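Long-range contacts in Alr4995 protein (Nostoc sp., PDB 6LRG), which probably converts arginine to ornithine, carbon dioxide and ammonia as an ArgZ-like arginine dihydrolase, with a separate NAD-binding Rossmann region in the same chain: residues V17-N22 and H87-G92; V653-N658 and V676-G681; D364-P369 and V433-L438; D126-W131 and P272-V277; D163-H168 and L182-A187. All coordinates share one frame; numbering follows the deposited sequence.

Interaction 1: residues V17-N22 and H87-G92. With ORN (L-ornithine), chain E.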
# COMPACT_ATOMS: atom_id res chain seq x y z
N VAL B 17 -11.30 23.71 41.27
CA VAL B 17 -11.03 23.74 39.84
C VAL B 17 -12.24 24.38 39.17
O VAL B 17 -13.19 23.70 38.79
CB VAL B 17 -10.74 22.33 39.28
CG1 VAL B 17 -10.41 22.39 37.80
CG2 VAL B 17 -9.58 21.69 40.03
N ASP B 18 -12.22 25.71 39.07
CA ASP B 18 -13.35 26.50 38.57
C ASP B 18 -13.45 26.52 37.06
O ASP B 18 -14.46 26.94 36.50
CB ASP B 18 -13.24 27.94 39.09
CG ASP B 18 -13.77 28.11 40.50
OD1 ASP B 18 -14.74 27.41 40.85
OD2 ASP B 18 -13.20 28.92 41.27
N TYR B 19 -12.38 26.09 36.40
CA TYR B 19 -12.21 26.28 34.96
C TYR B 19 -11.11 25.35 34.46
O TYR B 19 -10.58 24.55 35.23
CB TYR B 19 -11.88 27.75 34.65
CG TYR B 19 -10.84 28.33 35.58
CD1 TYR B 19 -9.49 28.09 35.40
CD2 TYR B 19 -11.22 29.11 36.67
CE1 TYR B 19 -8.55 28.60 36.26
CE2 TYR B 19 -10.29 29.63 37.54
CZ TYR B 19 -8.95 29.37 37.33
OH TYR B 19 -8.01 29.88 38.19
N VAL B 20 -10.79 25.45 33.16
CA VAL B 20 -9.76 24.62 32.53
C VAL B 20 -8.79 25.48 31.69
O VAL B 20 -9.20 26.15 30.73
CB VAL B 20 -10.39 23.52 31.62
CG1 VAL B 20 -9.33 22.53 31.16
CG2 VAL B 20 -11.52 22.79 32.35
N ILE B 21 -7.52 25.48 32.07
CA ILE B 21 -6.53 26.29 31.36
C ILE B 21 -5.24 25.51 31.14
O ILE B 21 -4.31 26.00 30.51
CB ILE B 21 -6.21 27.62 32.09
CG1 ILE B 21 -5.76 27.38 33.51
CG2 ILE B 21 -7.42 28.56 32.07
CD1 ILE B 21 -5.40 28.66 34.23
N ASN B 22 -5.20 24.28 31.66
CA ASN B 22 -4.15 23.35 31.28
C ASN B 22 -4.75 21.94 31.22
O ASN B 22 -5.80 21.70 31.82
CB ASN B 22 -2.97 23.42 32.25
CG ASN B 22 -3.25 22.74 33.55
OD1 ASN B 22 -3.13 21.52 33.66
ND2 ASN B 22 -3.63 23.52 34.56
N HIS B 87 -3.77 33.60 30.74
CA HIS B 87 -5.22 33.46 30.90
C HIS B 87 -5.78 34.42 31.92
O HIS B 87 -5.26 34.53 33.02
CB HIS B 87 -5.57 32.03 31.33
CG HIS B 87 -5.05 30.99 30.41
ND1 HIS B 87 -5.70 30.62 29.25
CD2 HIS B 87 -3.93 30.23 30.46
CE1 HIS B 87 -5.02 29.68 28.64
NE2 HIS B 87 -3.93 29.42 29.35
N LYS B 88 -6.88 35.08 31.57
CA LYS B 88 -7.55 36.00 32.48
C LYS B 88 -8.11 35.35 33.75
O LYS B 88 -8.44 36.07 34.70
CB LYS B 88 -8.66 36.75 31.75
CG LYS B 88 -8.14 38.04 31.15
CD LYS B 88 -8.64 38.39 29.75
CE LYS B 88 -7.86 39.62 29.22
NZ LYS B 88 -8.74 40.68 28.64
N GLU B 89 -8.21 34.03 33.78
CA GLU B 89 -8.70 33.35 34.98
C GLU B 89 -7.75 33.54 36.17
O GLU B 89 -8.11 33.29 37.32
CB GLU B 89 -8.87 31.84 34.74
CG GLU B 89 -10.07 31.44 33.91
CD GLU B 89 -9.89 31.74 32.44
OE1 GLU B 89 -8.73 31.95 32.02
OE2 GLU B 89 -10.91 31.78 31.71
N ARG B 90 -6.53 33.95 35.87
CA ARG B 90 -5.52 34.06 36.90
C ARG B 90 -5.01 35.48 37.04
O ARG B 90 -4.34 35.80 38.03
CB ARG B 90 -4.36 33.11 36.61
CG ARG B 90 -4.70 31.66 36.89
CD ARG B 90 -3.45 30.81 37.09
NE ARG B 90 -2.75 31.14 38.33
CZ ARG B 90 -1.70 30.47 38.79
NH1 ARG B 90 -1.24 29.42 38.11
NH2 ARG B 90 -1.11 30.83 39.92
N GLN B 91 -5.34 36.34 36.09
CA GLN B 91 -4.84 37.71 36.10
C GLN B 91 -5.25 38.47 37.36
O GLN B 91 -4.53 39.36 37.80
CB GLN B 91 -5.30 38.45 34.85
CG GLN B 91 -4.53 38.02 33.60
CD GLN B 91 -5.03 38.66 32.32
OE1 GLN B 91 -5.78 39.64 32.35
NE2 GLN B 91 -4.61 38.12 31.18
N GLY B 92 -6.38 38.10 37.95
CA GLY B 92 -6.83 38.76 39.16
C GLY B 92 -5.97 38.44 40.37
O GLY B 92 -6.05 39.12 41.40
N ORN E . -4.12 26.02 37.42
CA ORN E . -2.80 26.58 37.41
CB ORN E . -1.77 25.54 37.80
CG ORN E . -0.39 26.16 37.83
CD ORN E . 0.60 25.20 38.45
NE ORN E . 1.93 25.55 38.05
C ORN E . -2.53 27.11 36.03
O ORN E . -1.82 28.14 35.85
OXT ORN E . -3.05 26.53 35.04
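Tyr19 meets Glu89 because CG of Tyr19 sits between its backbone N and carbonyl carbon (chi1 44°), turning the phenol ring broadside to the short, weakly bonded helix 88-91. Ile21 carries CG1 in the same position (chi1 56°), which directs CG1 and CD1 to the bound L-ornithine and puts CG2 beside the N and next to His87 and Glu89. Over the centre of the Tyr19 ring lies Glu89 CB, 3.6 Å from the centroid, a CH-pi contact; CG of Glu89 continues across the same ring toward Tyr19 CG. A second CH-pi contact places Ile21 CB 3.9 Å from the centroid of the His87 ring, over its face. Glu89 bends at chi2, and its OE1 comes 3.6 Å from Ile21 CG2. No hydrogen bond joins the two segments directly; the ligand carboxylate does so instead. Arg90 NH1 donates to ornithine O at 2.7 Å, the oxygen lying at the edge of the guanidinium and in its plane, while Asn22 ND2 donates to OXT at 3.1 Å. Ile21 CG1 packs 3.2 Å from ornithine OXT. Asp65 holds the hydroxyl of Tyr19 and also bonds the ligand, and Arg90 is steadied by a salt bridge to Glu93. Together the loop and helix form the carboxylate-binding end of an amino-acid pocket, consistent with the active site of the guanidine-modifying enzyme superfamily.

Interaction 2: residues V653-N658 and V676-G681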
# COMPACT_ATOMS: atom_id res chain seq x y z
N VAL B 653 17.58 -12.25 7.72
CA VAL B 653 16.40 -11.64 8.29
C VAL B 653 16.13 -10.29 7.64
O VAL B 653 16.97 -9.39 7.70
CB VAL B 653 16.52 -11.46 9.80
CG1 VAL B 653 15.20 -10.92 10.37
CG2 VAL B 653 16.89 -12.78 10.45
N CYS B 654 14.97 -10.16 7.04
CA CYS B 654 14.67 -8.99 6.24
C CYS B 654 13.49 -8.22 6.80
O CYS B 654 12.34 -8.66 6.71
CB CYS B 654 14.39 -9.40 4.79
SG CYS B 654 14.72 -8.07 3.62
N VAL B 655 13.78 -7.06 7.38
CA VAL B 655 12.73 -6.18 7.85
C VAL B 655 12.58 -4.98 6.94
O VAL B 655 13.55 -4.27 6.67
CB VAL B 655 13.00 -5.67 9.27
CG1 VAL B 655 11.73 -5.04 9.83
CG2 VAL B 655 13.47 -6.81 10.15
N ASP B 656 11.37 -4.76 6.45
CA ASP B 656 11.08 -3.57 5.67
C ASP B 656 9.59 -3.28 5.78
O ASP B 656 8.80 -4.19 6.04
CB ASP B 656 11.51 -3.76 4.21
CG ASP B 656 11.69 -2.45 3.46
OD1 ASP B 656 10.68 -1.70 3.32
OD2 ASP B 656 12.82 -2.17 2.98
N ILE B 657 9.19 -2.01 5.60
CA ILE B 657 7.78 -1.64 5.67
C ILE B 657 7.08 -1.92 4.34
O ILE B 657 5.88 -2.15 4.29
CB ILE B 657 7.59 -0.14 6.04
CG1 ILE B 657 6.16 0.12 6.49
CG2 ILE B 657 7.96 0.78 4.88
CD1 ILE B 657 5.70 -0.81 7.58
N ASN B 658 7.85 -1.90 3.26
CA ASN B 658 7.35 -2.26 1.95
C ASN B 658 7.27 -3.79 1.82
O ASN B 658 8.29 -4.47 1.89
CB ASN B 658 8.26 -1.66 0.87
CG ASN B 658 7.81 -2.00 -0.54
OD1 ASN B 658 6.77 -2.62 -0.75
ND2 ASN B 658 8.62 -1.60 -1.52
N VAL B 676 9.62 -9.87 7.65
CA VAL B 676 8.45 -9.23 8.25
C VAL B 676 8.22 -7.87 7.65
O VAL B 676 9.16 -7.14 7.34
CB VAL B 676 8.58 -9.04 9.76
CG1 VAL B 676 8.43 -10.35 10.45
CG2 VAL B 676 9.89 -8.35 10.12
N VAL B 677 6.95 -7.51 7.52
CA VAL B 677 6.60 -6.23 6.96
C VAL B 677 6.11 -5.30 8.05
O VAL B 677 4.91 -5.18 8.27
CB VAL B 677 5.52 -6.37 5.88
CG1 VAL B 677 5.33 -5.06 5.16
CG2 VAL B 677 5.90 -7.46 4.90
N THR B 678 7.04 -4.68 8.77
CA THR B 678 6.67 -3.61 9.69
C THR B 678 7.67 -2.49 9.74
O THR B 678 8.49 -2.27 8.85
CB THR B 678 6.49 -4.09 11.15
OG1 THR B 678 7.59 -4.94 11.52
CG2 THR B 678 5.16 -4.78 11.35
N ASP B 679 7.54 -1.75 10.84
CA ASP B 679 8.41 -0.67 11.18
C ASP B 679 9.67 -1.26 11.77
O ASP B 679 9.61 -2.03 12.73
CB ASP B 679 7.72 0.27 12.16
CG ASP B 679 8.55 1.48 12.48
OD1 ASP B 679 8.34 2.52 11.81
OD2 ASP B 679 9.40 1.39 13.39
N VAL B 680 10.82 -0.90 11.20
CA VAL B 680 12.08 -1.48 11.63
C VAL B 680 12.46 -1.00 13.03
O VAL B 680 13.13 -1.71 13.79
CB VAL B 680 13.22 -1.16 10.61
CG1 VAL B 680 13.44 0.34 10.51
CG2 VAL B 680 14.50 -1.89 10.97
N GLY B 681 11.99 0.19 13.39
CA GLY B 681 12.23 0.72 14.73
C GLY B 681 11.45 -0.10 15.75
O GLY B 681 11.95 -0.44 16.83
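Val676 N donates to Cys654 O at 3.1 Å, nearly straight at 163°, a firm bond between the neighbouring parallel strands 651-656 and 673-677. Asp656 N returns a weak bond to Val676 O at 3.4 Å, so Val676 is bonded to both neighbours of Val655, the pattern of a parallel bridge. Beyond this pair the regular bonding gives way but the chains stay close: Val677 CA makes a CA-H...O contact with Asp656 O (3.1 Å). The carboxylate of Asp656 turns back on its own chain: OD1, met on its anti side, accepts from Asn658 N at 2.8 Å and makes an Asx turn. Asn658 then caps the following helix through Ala660 N, and Asp679 does likewise for helix 680-692, chiefly through Leu682 N. Val655 and Val676 lie side by side, pointing the same way, with Val655 CG1 3.8 Å from Val676 CG2; the same CG1 also reaches Val680. Ile657 extends CG1 away from its N (chi1 -164°), and CD1 ends 3.4 Å from Thr678 C. Strand 673-677 is one edge of the six-stranded parallel Rossmann sheet. Backbone bonds thus set the register, Val655 and Val676 pack on one face, and polar side chains fix the turns, Asn658 about 6 Å from the bound NAD.

Interaction 3: residues D364-P369 and V433-L438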
# COMPACT_ATOMS: atom_id res chain seq x y z
N ASP B 364 25.98 43.96 3.76
CA ASP B 364 26.74 43.05 2.92
C ASP B 364 26.76 41.66 3.52
O ASP B 364 26.85 41.51 4.74
CB ASP B 364 28.17 43.55 2.74
CG ASP B 364 28.25 44.79 1.89
OD1 ASP B 364 27.21 45.19 1.30
OD2 ASP B 364 29.35 45.36 1.78
N ALA B 365 26.66 40.64 2.67
CA ALA B 365 26.82 39.27 3.12
C ALA B 365 28.18 39.11 3.79
O ALA B 365 29.15 39.74 3.38
CB ALA B 365 26.69 38.31 1.97
N LYS B 366 28.24 38.28 4.81
CA LYS B 366 29.50 38.02 5.49
C LYS B 366 30.29 36.92 4.75
O LYS B 366 29.70 35.94 4.28
CB LYS B 366 29.23 37.64 6.94
CG LYS B 366 30.47 37.71 7.82
CD LYS B 366 30.26 37.00 9.17
CE LYS B 366 31.57 36.90 9.96
NZ LYS B 366 32.77 36.94 9.06
N LEU B 367 31.61 37.09 4.64
CA LEU B 367 32.46 36.18 3.89
C LEU B 367 33.58 35.57 4.73
O LEU B 367 34.19 36.25 5.53
CB LEU B 367 33.10 36.92 2.71
CG LEU B 367 32.19 37.60 1.68
CD1 LEU B 367 33.05 38.37 0.68
CD2 LEU B 367 31.31 36.59 0.96
N GLU B 368 33.86 34.29 4.52
CA GLU B 368 34.98 33.63 5.18
C GLU B 368 35.74 32.76 4.21
O GLU B 368 35.15 32.08 3.38
CB GLU B 368 34.50 32.76 6.36
CG GLU B 368 33.95 33.53 7.55
CD GLU B 368 35.01 34.31 8.32
OE1 GLU B 368 36.18 34.38 7.86
OE2 GLU B 368 34.68 34.86 9.39
N PRO B 369 37.07 32.76 4.31
CA PRO B 369 37.87 31.99 3.37
C PRO B 369 37.85 30.49 3.62
O PRO B 369 37.82 30.04 4.77
CB PRO B 369 39.28 32.54 3.59
CG PRO B 369 39.29 32.86 5.05
CD PRO B 369 37.91 33.40 5.35
N VAL B 433 33.62 32.43 1.01
CA VAL B 433 32.32 31.78 1.07
C VAL B 433 31.37 32.52 2.00
O VAL B 433 31.77 33.00 3.05
CB VAL B 433 32.48 30.30 1.50
CG1 VAL B 433 31.14 29.68 1.87
CG2 VAL B 433 33.15 29.50 0.40
N ILE B 434 30.11 32.62 1.60
CA ILE B 434 29.12 33.27 2.43
C ILE B 434 28.85 32.46 3.69
O ILE B 434 28.58 31.26 3.62
CB ILE B 434 27.81 33.49 1.66
CG1 ILE B 434 28.13 34.33 0.42
CG2 ILE B 434 26.80 34.21 2.51
CD1 ILE B 434 26.96 34.99 -0.16
N VAL B 435 28.98 33.13 4.83
CA VAL B 435 28.60 32.59 6.12
C VAL B 435 27.49 33.46 6.66
O VAL B 435 27.21 34.50 6.10
CB VAL B 435 29.78 32.55 7.12
CG1 VAL B 435 30.87 31.62 6.61
CG2 VAL B 435 30.33 33.92 7.30
N ASP B 436 26.86 33.03 7.74
CA ASP B 436 25.70 33.72 8.31
C ASP B 436 24.56 33.88 7.29
O ASP B 436 24.43 33.06 6.39
CB ASP B 436 26.08 35.08 8.89
CG ASP B 436 25.10 35.52 9.98
OD1 ASP B 436 25.41 35.37 11.17
OD2 ASP B 436 23.99 35.97 9.63
N VAL B 437 23.72 34.91 7.46
CA VAL B 437 22.47 35.01 6.70
C VAL B 437 22.13 36.45 6.31
O VAL B 437 21.01 36.75 5.93
CB VAL B 437 21.27 34.45 7.49
CG1 VAL B 437 21.38 32.93 7.70
CG2 VAL B 437 21.12 35.16 8.83
N LEU B 438 23.10 37.35 6.40
CA LEU B 438 22.91 38.70 5.90
C LEU B 438 23.22 38.77 4.41
O LEU B 438 24.01 37.98 3.90
CB LEU B 438 23.82 39.68 6.64
CG LEU B 438 23.73 39.66 8.16
CD1 LEU B 438 24.84 40.52 8.71
CD2 LEU B 438 22.38 40.16 8.59
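Val433 N donates to Glu368 O at 2.8 Å, approaching from above the carbonyl plane, and Glu368 N answers with a bond to Val433 O at 2.9 Å. The pair is therefore an antiparallel hydrogen-bonded one. Val435 N adds a third bond, to Lys366 O at 3.0 Å, again from above the carbonyl plane. Between them Leu367 and Ile434 form a non-hydrogen-bonded pair, and Leu367 CD2 rests 3.9 Å from Ile434 CG1 on the face they share. Ala365 CB touches the other end of that isoleucine, at CD1. These are the edge strand 366-369 and its neighbour 432-435 in a mixed sheet that brings together the LOR/SDH conserved region and the first region of the ArgZ-like C-terminal part. On the other face, chi1 of Val435 at -63° sets CG1 anti to the carbonyl carbon and drops CG2 between N and C, where it meets Lys366 CD and Glu368 CG, each at 3.6 Å. The two long side chains close over this valine: Lys366 NZ makes a salt bridge to Glu368 OE2 at 2.8 Å, coming from above the carboxylate plane. Beyond the strands, Ala365 CA makes a CA-H...O contact with Leu438 O, and Asp364 forms a salt bridge with Arg391.

Interaction 4: residues D126-W131 and P272-V277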
# COMPACT_ATOMS: atom_id res chain seq x y z
N ASP B 126 19.51 28.32 38.82
CA ASP B 126 20.58 27.38 39.12
C ASP B 126 20.91 27.55 40.61
O ASP B 126 21.14 28.67 41.07
CB ASP B 126 21.80 27.63 38.23
CG ASP B 126 22.99 26.77 38.60
OD1 ASP B 126 22.93 25.54 38.37
OD2 ASP B 126 23.98 27.33 39.12
N ARG B 127 20.92 26.44 41.35
CA ARG B 127 20.98 26.52 42.81
C ARG B 127 22.30 27.08 43.32
O ARG B 127 22.37 27.58 44.44
CB ARG B 127 20.70 25.15 43.41
CG ARG B 127 19.36 24.59 42.96
CD ARG B 127 18.22 25.02 43.87
NE ARG B 127 17.84 26.42 43.72
CZ ARG B 127 17.95 27.34 44.68
NH1 ARG B 127 17.57 28.58 44.44
NH2 ARG B 127 18.43 27.01 45.87
N GLU B 128 23.34 27.04 42.50
CA GLU B 128 24.57 27.73 42.84
C GLU B 128 24.52 29.16 42.30
O GLU B 128 25.49 29.89 42.42
CB GLU B 128 25.81 27.00 42.31
CG GLU B 128 26.24 25.76 43.11
CD GLU B 128 26.18 25.95 44.64
OE1 GLU B 128 26.87 26.85 45.17
OE2 GLU B 128 25.44 25.17 45.30
N GLY B 129 23.40 29.54 41.70
CA GLY B 129 23.17 30.92 41.32
C GLY B 129 23.93 31.44 40.11
O GLY B 129 24.10 32.65 39.95
N ARG B 130 24.39 30.53 39.25
CA ARG B 130 25.22 30.92 38.11
C ARG B 130 24.40 31.49 36.94
O ARG B 130 24.83 32.44 36.27
CB ARG B 130 26.05 29.71 37.65
CG ARG B 130 26.93 29.11 38.77
CD ARG B 130 27.51 27.75 38.39
NE ARG B 130 26.48 26.73 38.21
CZ ARG B 130 26.69 25.54 37.66
NH1 ARG B 130 27.90 25.22 37.23
NH2 ARG B 130 25.69 24.67 37.53
N TRP B 131 23.22 30.95 36.71
CA TRP B 131 22.37 31.46 35.64
C TRP B 131 20.90 31.16 35.92
O TRP B 131 20.57 30.43 36.86
CB TRP B 131 22.78 30.86 34.30
CG TRP B 131 22.97 29.38 34.39
CD1 TRP B 131 22.00 28.44 34.58
CD2 TRP B 131 24.21 28.67 34.34
NE1 TRP B 131 22.56 27.19 34.63
CE2 TRP B 131 23.91 27.30 34.49
CE3 TRP B 131 25.55 29.06 34.17
CZ2 TRP B 131 24.90 26.31 34.48
CZ3 TRP B 131 26.53 28.08 34.15
CH2 TRP B 131 26.20 26.72 34.31
N PRO B 272 20.02 32.86 46.09
CA PRO B 272 21.48 33.08 46.03
C PRO B 272 21.96 34.20 45.08
O PRO B 272 22.15 33.89 43.90
CB PRO B 272 22.01 31.73 45.50
CG PRO B 272 20.87 31.20 44.65
CD PRO B 272 19.64 31.58 45.44
N VAL B 273 22.18 35.42 45.57
CA VAL B 273 22.73 36.48 44.72
C VAL B 273 24.24 36.52 44.67
O VAL B 273 24.90 36.76 45.68
CB VAL B 273 22.28 37.86 45.15
CG1 VAL B 273 22.77 38.90 44.14
CG2 VAL B 273 20.81 37.88 45.23
N ARG B 274 24.79 36.34 43.48
CA ARG B 274 26.22 36.14 43.36
C ARG B 274 27.02 37.30 42.80
O ARG B 274 26.61 38.02 41.89
CB ARG B 274 26.50 34.91 42.50
CG ARG B 274 26.49 33.60 43.24
CD ARG B 274 26.74 32.46 42.27
NE ARG B 274 28.15 32.21 41.95
CZ ARG B 274 28.77 31.04 42.11
NH1 ARG B 274 30.05 30.92 41.77
NH2 ARG B 274 28.12 29.99 42.61
N ASP B 275 28.13 37.52 43.49
CA ASP B 275 29.45 37.57 42.90
C ASP B 275 29.46 37.81 41.35
O ASP B 275 29.21 38.94 40.96
CB ASP B 275 30.13 36.26 43.36
CG ASP B 275 31.38 35.92 42.62
OD1 ASP B 275 32.47 36.41 43.00
OD2 ASP B 275 31.27 35.10 41.69
N GLU B 276 29.72 36.82 40.49
CA GLU B 276 29.91 37.10 39.04
C GLU B 276 28.76 37.84 38.37
O GLU B 276 28.99 38.82 37.65
CB GLU B 276 30.12 35.83 38.18
CG GLU B 276 30.72 34.63 38.82
CD GLU B 276 29.68 33.77 39.50
OE1 GLU B 276 28.49 34.17 39.49
OE2 GLU B 276 30.06 32.71 40.05
N VAL B 277 27.55 37.35 38.62
CA VAL B 277 26.44 37.51 37.70
C VAL B 277 26.29 38.93 37.17
O VAL B 277 26.58 39.93 37.85
CB VAL B 277 25.10 37.08 38.32
CG1 VAL B 277 25.23 35.67 38.89
CG2 VAL B 277 24.65 38.08 39.38
O HOH W 1 23.09 34.58 41.74
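Gly129 closes a type I beta turn that starts at Asp126, and the irregular segment 272-277 lies against it, with Pro272 CG 4.1 Å from Gly129 CA. The positive phi of Gly129 (74°) favours glycine, and a CB there would run into Pro272 O. One water joins the backbones, donating to Gly129 O and Pro272 O and accepting weakly from Arg274 N. Arg274 bends at chi3 and turns its guanidinium edge to the turn, where NH2 donates to Glu128 O, a bond whose length is uncertain in the model. Arg130 CG lies over one face of that guanidinium, 4.1 Å from Arg274 NH2. On its other flank Arg274 faces Glu276 of its own segment, in a salt bridge modelled doubtfully short. A leucine in place of Arg274 is likely to leave Glu128 O without this donor and Glu276 without a balancing charge. Val277 CG1 packs 3.4 Å from Gly129 O. Within the turn Arg130 grips Asp126 side-on: NE reaches OD2 at 2.7 Å, and NH2 reaches OD1 at 3.0 Å, both oxygens in the guanidinium plane. The turn between strands 123-125 and 132-136 is thus joined to the lead-in to strand 280-292 by the water, by Pro272 packing and probably by the Arg274 guanidinium.

Interaction 5: residues D163-H168 and L182-A187. With ORN (L-ornithine), chain E.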
# COMPACT_ATOMS: atom_id res chain seq x y z
N ASP B 163 5.75 19.77 25.09
CA ASP B 163 4.68 18.88 25.53
C ASP B 163 3.73 19.66 26.43
O ASP B 163 4.14 20.21 27.46
CB ASP B 163 5.26 17.68 26.28
CG ASP B 163 4.22 16.59 26.56
OD1 ASP B 163 3.00 16.89 26.55
OD2 ASP B 163 4.64 15.43 26.79
N GLU B 164 2.47 19.70 26.04
CA GLU B 164 1.47 20.52 26.71
C GLU B 164 1.16 20.05 28.13
O GLU B 164 0.56 20.78 28.92
CB GLU B 164 0.19 20.54 25.89
CG GLU B 164 -0.76 21.65 26.26
CD GLU B 164 -1.99 21.65 25.38
OE1 GLU B 164 -2.38 20.54 24.94
OE2 GLU B 164 -2.55 22.74 25.13
N ARG B 165 1.55 18.82 28.44
CA ARG B 165 1.32 18.28 29.77
C ARG B 165 2.23 19.00 30.74
O ARG B 165 1.86 19.27 31.88
CB ARG B 165 1.58 16.77 29.79
CG ARG B 165 0.50 15.93 29.10
CD ARG B 165 0.87 14.45 29.13
NE ARG B 165 2.22 14.23 28.62
CZ ARG B 165 2.86 13.07 28.63
NH1 ARG B 165 2.29 11.99 29.15
NH2 ARG B 165 4.08 12.99 28.13
N PHE B 166 3.43 19.31 30.27
CA PHE B 166 4.43 20.02 31.05
C PHE B 166 4.56 21.44 30.54
O PHE B 166 5.59 21.83 29.99
CB PHE B 166 5.77 19.28 30.99
CG PHE B 166 5.64 17.82 31.30
CD1 PHE B 166 5.58 17.39 32.62
CD2 PHE B 166 5.57 16.88 30.29
CE1 PHE B 166 5.45 16.03 32.92
CE2 PHE B 166 5.44 15.53 30.58
CZ PHE B 166 5.38 15.10 31.90
N TYR B 167 3.47 22.18 30.74
CA TYR B 167 3.28 23.54 30.27
C TYR B 167 4.08 24.58 31.08
O TYR B 167 4.27 25.72 30.63
CB TYR B 167 1.78 23.88 30.30
CG TYR B 167 1.21 23.81 31.69
CD1 TYR B 167 0.89 22.60 32.27
CD2 TYR B 167 1.03 24.97 32.44
CE1 TYR B 167 0.39 22.54 33.56
CE2 TYR B 167 0.53 24.92 33.72
CZ TYR B 167 0.21 23.71 34.28
OH TYR B 167 -0.29 23.66 35.58
N HIS B 168 4.51 24.21 32.28
CA HIS B 168 5.41 25.04 33.08
C HIS B 168 6.75 24.35 33.21
O HIS B 168 6.82 23.14 33.33
CB HIS B 168 4.84 25.33 34.47
CG HIS B 168 3.90 26.49 34.52
ND1 HIS B 168 2.92 26.62 35.48
CD2 HIS B 168 3.78 27.58 33.72
CE1 HIS B 168 2.23 27.73 35.27
NE2 HIS B 168 2.73 28.33 34.21
N LEU B 182 17.57 17.47 38.08
CA LEU B 182 16.49 16.52 37.86
C LEU B 182 15.61 17.04 36.72
O LEU B 182 14.88 18.01 36.92
CB LEU B 182 15.68 16.35 39.13
CG LEU B 182 14.52 15.36 39.10
CD1 LEU B 182 15.01 13.99 39.50
CD2 LEU B 182 13.42 15.82 40.03
N TYR B 183 15.69 16.42 35.55
CA TYR B 183 14.94 16.91 34.39
C TYR B 183 14.34 15.78 33.57
O TYR B 183 14.77 14.63 33.65
CB TYR B 183 15.83 17.79 33.50
CG TYR B 183 16.85 17.09 32.60
CD1 TYR B 183 16.86 17.32 31.23
CD2 TYR B 183 17.81 16.22 33.12
CE1 TYR B 183 17.79 16.70 30.39
CE2 TYR B 183 18.74 15.60 32.29
CZ TYR B 183 18.73 15.84 30.93
OH TYR B 183 19.65 15.23 30.10
N TYR B 184 13.32 16.11 32.78
CA TYR B 184 12.67 15.15 31.89
C TYR B 184 12.87 15.52 30.42
O TYR B 184 12.06 16.25 29.85
CB TYR B 184 11.18 15.07 32.20
CG TYR B 184 10.42 14.22 31.20
CD1 TYR B 184 10.78 12.90 30.98
CD2 TYR B 184 9.36 14.74 30.49
CE1 TYR B 184 10.09 12.11 30.07
CE2 TYR B 184 8.66 13.96 29.58
CZ TYR B 184 9.03 12.65 29.38
OH TYR B 184 8.35 11.87 28.48
N PRO B 185 13.92 14.97 29.79
CA PRO B 185 14.43 15.39 28.47
C PRO B 185 13.38 15.48 27.37
O PRO B 185 13.58 16.22 26.40
CB PRO B 185 15.47 14.32 28.14
CG PRO B 185 15.91 13.78 29.47
CD PRO B 185 14.66 13.80 30.31
N GLY B 186 12.27 14.75 27.53
CA GLY B 186 11.26 14.67 26.49
C GLY B 186 10.25 15.81 26.46
O GLY B 186 9.37 15.84 25.61
N ALA B 187 10.37 16.74 27.41
CA ALA B 187 9.51 17.91 27.43
C ALA B 187 10.17 19.06 26.67
O ALA B 187 9.57 20.11 26.48
CB ALA B 187 9.22 18.33 28.87
N ORN E . -4.12 26.02 37.42
CA ORN E . -2.80 26.58 37.41
CB ORN E . -1.77 25.54 37.80
CG ORN E . -0.39 26.16 37.83
CD ORN E . 0.60 25.20 38.45
NE ORN E . 1.93 25.55 38.05
C ORN E . -2.53 27.11 36.03
O ORN E . -1.82 28.14 35.85
OXT ORN E . -3.05 26.53 35.04
O HOH W 2 7.09 20.74 27.45
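The loop 163-168, which leads into the ornithine site of the region related to dimethylarginine dimethylhydrolase, packs through Phe166 on Tyr184, just past strand 181-183, and on Ala187 of the 3-10 turn. The two rings meet obliquely, planes at 54°, with Phe166 CE2 3.7 Å from Tyr184 CE2. The phenol is sent across by its first torsion, CG lying opposite the backbone N (chi1 173°), so that Tyr184 CD2 stands over one face of the Phe166 ring; Arg165 CB covers the opposite face. Ala187 CB touches Phe166 CB at 4.2 Å. A water spans the backbones, accepting from Asp163 N and donating to Ala187 O. Asp163 OD1 accepts from Arg165 N, an Asx turn, and its carboxylate is also gripped side-on by the Arg165 guanidinium, NH2 to OD2 at 2.8 Å. Arg165 has a second salt bridge, to Glu475 of a neighbouring subunit. At the far end of the loop Tyr167 CE2 lies over the face of the His168 ring, and Glu118 takes His168 NE2. Replacing His168 by alanine is likely to leave the ligand amine without this acceptor and Glu118 without its bond. Ornithine NE donates to His168 ND1 at 3.0 Å, at the ring edge and in its plane.

Along the chain the order is interaction 1, then interaction 5 lying between the two segments of interaction 4, then interaction 3 and last interaction 2. Interactions 1 and 5 have centres about 21 Å apart yet meet at the bound ornithine, one at its carboxylate and the other at its side-chain amine, with Asn22 packing on Tyr167. Interaction 4, about 24 Å from interaction 5 between centres, borders the six-stranded mixed sheet. Interaction 3 pairs strands of another sheet, its centre about 37 Å from those of both. Interaction 2 belongs to the parallel Rossmann sheet, its centre about 48 Å from that of interaction 1, placing the NAD-binding region well apart from the ornithine site.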